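Local atomic coordinates of beta-lactamase (Escherichia coli, PDB entry 6PQ9), a protein that probably hydrolyses beta-lactam antibiotics to substituted beta-amino acids, as an extended-spectrum class A beta-lactamase that gives its bacterial host resistance. Residues F94-E99 against L140-G145; L74-L79 against D207-T212. The protein carries 1 engineered substitution. All blocks are in the same frame, centred on the assembly; numbering follows the deposited sequence.

Interaction 1: residues F94-E99 against L140-G145; sequences FVKKSE and LFRFVG. With ACT (acetate ion), chain H.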
# COMPACT_ATOMS: atom_id res chain seq x y z
N PHE A 94 5.17 -13.51 21.36
CA PHE A 94 4.67 -12.84 22.56
C PHE A 94 4.78 -11.33 22.37
O PHE A 94 5.85 -10.80 22.07
CB PHE A 94 5.46 -13.28 23.79
CG PHE A 94 5.00 -12.63 25.07
CD1 PHE A 94 5.51 -11.40 25.48
CD2 PHE A 94 4.04 -13.25 25.87
CE1 PHE A 94 5.08 -10.80 26.65
CE2 PHE A 94 3.61 -12.66 27.04
CZ PHE A 94 4.14 -11.44 27.44
N VAL A 95 3.66 -10.64 22.57
CA VAL A 95 3.56 -9.20 22.36
C VAL A 95 3.41 -8.53 23.72
O VAL A 95 2.47 -8.82 24.46
CB VAL A 95 2.37 -8.86 21.45
CG1 VAL A 95 2.19 -7.35 21.33
CG2 VAL A 95 2.58 -9.51 20.09
N LYS A 96 4.35 -7.65 24.06
CA LYS A 96 4.27 -6.96 25.34
C LYS A 96 3.18 -5.90 25.32
O LYS A 96 2.88 -5.29 24.28
CB LYS A 96 5.63 -6.33 25.69
CG LYS A 96 6.78 -7.33 25.62
CD LYS A 96 8.04 -6.78 26.26
CE LYS A 96 8.80 -5.90 25.29
NZ LYS A 96 10.09 -5.44 25.87
N LYS A 97 2.55 -5.71 26.49
CA LYS A 97 1.60 -4.61 26.66
C LYS A 97 2.18 -3.29 26.18
O LYS A 97 1.50 -2.51 25.52
CB LYS A 97 1.17 -4.50 28.12
CG LYS A 97 -0.04 -3.57 28.34
CD LYS A 97 -0.36 -3.46 29.83
CE LYS A 97 -0.89 -2.07 30.19
NZ LYS A 97 -2.38 -1.99 30.08
N SER A 98 3.46 -3.04 26.49
CA SER A 98 4.10 -1.78 26.10
C SER A 98 4.17 -1.57 24.58
O SER A 98 4.48 -0.46 24.14
CB SER A 98 5.51 -1.68 26.70
OG SER A 98 6.39 -2.66 26.16
N GLU A 99 3.91 -2.61 23.78
CA GLU A 99 3.95 -2.51 22.33
C GLU A 99 2.58 -2.27 21.71
O GLU A 99 2.51 -1.92 20.53
CB GLU A 99 4.54 -3.78 21.72
CG GLU A 99 5.93 -4.09 22.20
CD GLU A 99 6.41 -5.43 21.68
OE1 GLU A 99 6.33 -6.45 22.41
OE2 GLU A 99 6.87 -5.46 20.52
N LEU A 140 5.75 -6.24 13.56
CA LEU A 140 6.39 -6.96 12.47
C LEU A 140 7.72 -6.33 12.05
O LEU A 140 8.62 -7.04 11.62
CB LEU A 140 5.44 -7.06 11.27
CG LEU A 140 4.19 -7.91 11.53
CD1 LEU A 140 3.23 -7.82 10.36
CD2 LEU A 140 4.55 -9.37 11.84
N PHE A 141 7.85 -5.00 12.15
CA PHE A 141 9.14 -4.37 11.87
C PHE A 141 10.21 -4.92 12.80
O PHE A 141 11.31 -5.25 12.37
CB PHE A 141 9.07 -2.85 12.02
CG PHE A 141 8.84 -2.11 10.72
CD1 PHE A 141 9.65 -2.34 9.60
CD2 PHE A 141 7.82 -1.17 10.61
CE1 PHE A 141 9.43 -1.65 8.40
CE2 PHE A 141 7.60 -0.49 9.43
CZ PHE A 141 8.41 -0.73 8.32
N ARG A 142 9.87 -5.00 14.10
CA ARG A 142 10.77 -5.61 15.07
C ARG A 142 11.11 -7.04 14.68
O ARG A 142 12.27 -7.46 14.80
CB ARG A 142 10.12 -5.58 16.46
CG ARG A 142 10.29 -4.25 17.18
CD ARG A 142 9.18 -3.99 18.19
NE ARG A 142 9.49 -4.54 19.51
CZ ARG A 142 9.94 -3.83 20.54
NH1 ARG A 142 10.18 -4.42 21.72
NH2 ARG A 142 10.14 -2.52 20.41
N PHE A 143 10.12 -7.79 14.17
CA PHE A 143 10.33 -9.19 13.83
C PHE A 143 11.35 -9.34 12.71
O PHE A 143 12.17 -10.27 12.73
CB PHE A 143 9.01 -9.86 13.46
CG PHE A 143 9.15 -11.32 13.10
CD1 PHE A 143 9.59 -12.25 14.04
CD2 PHE A 143 8.84 -11.77 11.82
CE1 PHE A 143 9.72 -13.60 13.71
CE2 PHE A 143 8.96 -13.13 11.49
CZ PHE A 143 9.41 -14.05 12.44
N VAL A 144 11.32 -8.45 11.71
CA VAL A 144 12.23 -8.55 10.57
C VAL A 144 13.51 -7.75 10.75
O VAL A 144 14.32 -7.70 9.82
CB VAL A 144 11.57 -8.10 9.26
CG1 VAL A 144 10.42 -9.02 8.90
CG2 VAL A 144 11.12 -6.64 9.34
N GLY A 145 13.70 -7.09 11.88
CA GLY A 145 14.96 -6.45 12.16
C GLY A 145 15.02 -4.95 11.97
O GLY A 145 16.12 -4.38 12.05
C ACT H . 6.31 -4.34 29.26
O ACT H . 5.10 -4.21 28.96
OXT ACT H . 7.32 -3.89 28.68
CH3 ACT H . 6.56 -5.16 30.53

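Interaction 2: residues L74-L79 against D207-T212; sequences LALAVL and DYLLNT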
# COMPACT_ATOMS: atom_id res chain seq x y z
N LEU A 74 6.32 -4.27 4.01
CA LEU A 74 6.66 -4.98 5.24
C LEU A 74 6.14 -6.41 5.20
O LEU A 74 6.83 -7.34 5.63
CB LEU A 74 6.09 -4.22 6.44
CG LEU A 74 6.21 -4.88 7.82
CD1 LEU A 74 7.68 -5.09 8.20
CD2 LEU A 74 5.50 -4.00 8.83
N ALA A 75 4.93 -6.62 4.66
CA ALA A 75 4.38 -7.97 4.60
C ALA A 75 5.24 -8.88 3.72
O ALA A 75 5.50 -10.04 4.08
CB ALA A 75 2.93 -7.94 4.10
N LEU A 76 5.69 -8.38 2.56
CA LEU A 76 6.68 -9.10 1.75
C LEU A 76 7.90 -9.50 2.59
O LEU A 76 8.34 -10.65 2.55
CB LEU A 76 7.14 -8.23 0.58
CG LEU A 76 6.10 -7.85 -0.47
CD1 LEU A 76 6.73 -6.97 -1.53
CD2 LEU A 76 5.43 -9.08 -1.09
N ALA A 77 8.45 -8.56 3.35
CA ALA A 77 9.66 -8.85 4.09
C ALA A 77 9.42 -9.93 5.14
O ALA A 77 10.28 -10.81 5.34
CB ALA A 77 10.21 -7.58 4.74
N VAL A 78 8.26 -9.90 5.82
CA VAL A 78 7.96 -10.89 6.86
C VAL A 78 7.81 -12.28 6.24
O VAL A 78 8.36 -13.27 6.73
CB VAL A 78 6.69 -10.50 7.64
CG1 VAL A 78 6.23 -11.65 8.58
CG2 VAL A 78 6.89 -9.19 8.40
N LEU A 79 7.04 -12.36 5.15
CA LEU A 79 6.78 -13.66 4.54
C LEU A 79 8.04 -14.23 3.93
O LEU A 79 8.30 -15.43 4.04
CB LEU A 79 5.67 -13.53 3.49
CG LEU A 79 4.33 -13.22 4.16
CD1 LEU A 79 3.26 -12.79 3.15
CD2 LEU A 79 3.88 -14.42 5.00
N ASP A 207 -0.16 -16.89 -1.67
CA ASP A 207 -1.60 -17.11 -1.54
C ASP A 207 -2.18 -16.39 -0.32
O ASP A 207 -3.25 -15.77 -0.40
CB ASP A 207 -1.91 -18.60 -1.47
CG ASP A 207 -1.85 -19.30 -2.85
OD1 ASP A 207 -1.95 -18.62 -3.89
OD2 ASP A 207 -1.72 -20.53 -2.88
N TYR A 208 -1.47 -16.45 0.80
CA TYR A 208 -1.94 -15.78 2.01
C TYR A 208 -1.98 -14.27 1.83
O TYR A 208 -3.02 -13.63 2.04
CB TYR A 208 -1.04 -16.14 3.19
CG TYR A 208 -1.47 -15.41 4.43
CD1 TYR A 208 -2.58 -15.83 5.15
CD2 TYR A 208 -0.80 -14.27 4.85
CE1 TYR A 208 -3.00 -15.15 6.27
CE2 TYR A 208 -1.22 -13.58 5.98
CZ TYR A 208 -2.31 -14.03 6.68
OH TYR A 208 -2.73 -13.34 7.80
N LEU A 209 -0.84 -13.66 1.46
CA LEU A 209 -0.80 -12.20 1.32
C LEU A 209 -1.83 -11.71 0.30
O LEU A 209 -2.53 -10.72 0.55
CB LEU A 209 0.60 -11.74 0.93
CG LEU A 209 0.78 -10.21 0.84
CD1 LEU A 209 0.25 -9.54 2.11
CD2 LEU A 209 2.23 -9.81 0.61
N LEU A 210 -1.94 -12.38 -0.85
CA LEU A 210 -2.93 -11.99 -1.85
C LEU A 210 -4.35 -11.99 -1.26
O LEU A 210 -5.12 -11.04 -1.46
CB LEU A 210 -2.84 -12.92 -3.06
CG LEU A 210 -3.76 -12.62 -4.24
CD1 LEU A 210 -3.68 -11.16 -4.63
CD2 LEU A 210 -3.39 -13.52 -5.41
N ASN A 211 -4.71 -13.05 -0.53
CA ASN A 211 -6.05 -13.12 0.06
C ASN A 211 -6.30 -11.99 1.06
O ASN A 211 -7.38 -11.39 1.06
CB ASN A 211 -6.27 -14.47 0.74
CG ASN A 211 -7.74 -14.80 0.89
OD1 ASN A 211 -8.53 -14.53 -0.02
ND2 ASN A 211 -8.11 -15.33 2.05
N THR A 212 -5.31 -11.68 1.91
CA THR A 212 -5.53 -10.58 2.85
C THR A 212 -5.66 -9.23 2.14
O THR A 212 -6.24 -8.30 2.70
CB THR A 212 -4.39 -10.50 3.88
OG1 THR A 212 -3.24 -9.92 3.27
CG2 THR A 212 -4.04 -11.87 4.42

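Interaction 1: residues F94-E99 against L140-G145
Glu99 and Arg142 form the salt bridge of this contact, with Glu99 OE2 lying 3.0 Å from Arg142 NE. The carboxylate is not laid flat alongside the guanidinium: the two planes are turned 43° apart, and Glu99 CD sits over one face of the arginine group, 3.9 Å from its NE. Arg142 bends at chi3 (88°), which turns its guanidinium aside from the line of the preceding methylenes. Lys96 adds a grazing touch, its CE 4.1 Å from Arg142 NH1. Two positive ends come close together there; the Glu99 carboxylate lies against the arginine, whose charge it probably offsets in part.

The second carboxylate oxygen fixes the acid from its own segment. Lys96 N donates to Glu99 OE1 over 2.8 Å with an N-H...O angle of 159°, reaching it on the anti side. Glu99 N returns a bond to Lys96 O, so the short 3-10 turn is tied by backbone and side chain together. Within this turn Ser98 holds an acetate, probably from the crystallisation liquor, through its N and through OG, the latter 3.0 Å from OXT.

Only 106 Å² is buried, as befits a surface bridge. Val95 pairs with Val117 of strand 117-120, whereas Leu140 and Phe141 of helix 134-144 pack against helix 70-85.

Interaction 2: residues L74-L79 against D207-T212
This contact belongs to the helical part of the class A beta-lactamase fold, where helix 70-85 runs through the interior and helix 203-214 packs against it. The axes of the two short segments make an angle of 155° and approach to 11.1 Å, a nearly antiparallel pairing at a separation that side chains must bridge.

Leu209 does the bridging, with contacts to three residues of the facing helix. Its CD1 meets Ala75 CB at 3.7 Å, where the methyl of alanine lets the backbones come closest, the Ala75 and Leu209 CA atoms being 7.4 Å apart. Leu209 CD2 meets Leu76 CD2, also at 3.7 Å, the two side chains crossing at about a right angle. Leu79 comes from one turn further along and sets its CD1 3.6 Å from Leu209 CB, closest to the root of the leucine, though near its CD2 as well. With CG anti to the backbone N (chi1 -176°), Leu209 points its branches at the facing helix: CD1 against Ala75, CD2 in the angle between Ala75 and Leu76. It accounts for 80 of the 193 Å² buried between the segments, and all four residues are buried.

Behind this apolar layer, Thr212 OG1 donates to Leu209 O over 2.9 Å, the donor tilted 23° from the carbonyl plane. The bond keeps the threonine's polar end within its own helix, and Thr212 CG2 lies 3.5 Å above one face of the Tyr208 ring.

Helix 121-130 flanks the pair through Val129 and Leu125, and Phe195 of helix 185-196 touches both Leu76 and Leu209. A buried central helix packed round by others is typical of the all-helical domain of class A beta-lactamases.

Overall arrangement
The two contacts lie about 17 Å apart, centre to centre, and differ in kind: interaction 1 is a charged bridge at the surface, interaction 2 an apolar junction in the interior. While Arg142 points outward to interaction 1, its neighbours pack inward on helix 70-85: Val144 CG1 lies 3.6 Å from Val78 CG2, and Phe141 CD1 lies 3.7 Å from Leu74 CD1. In class A enzymes the catalytic serine, here engineered to glycine, lies just ahead of this central helix, at its N-terminal end. Interaction 2 packs directly on that helix, whereas interaction 1 reaches it only through the inner side of helix 134-144. Bound aspartic acid sits elsewhere, at Tyr295, Leu296, Val297 and Lys298.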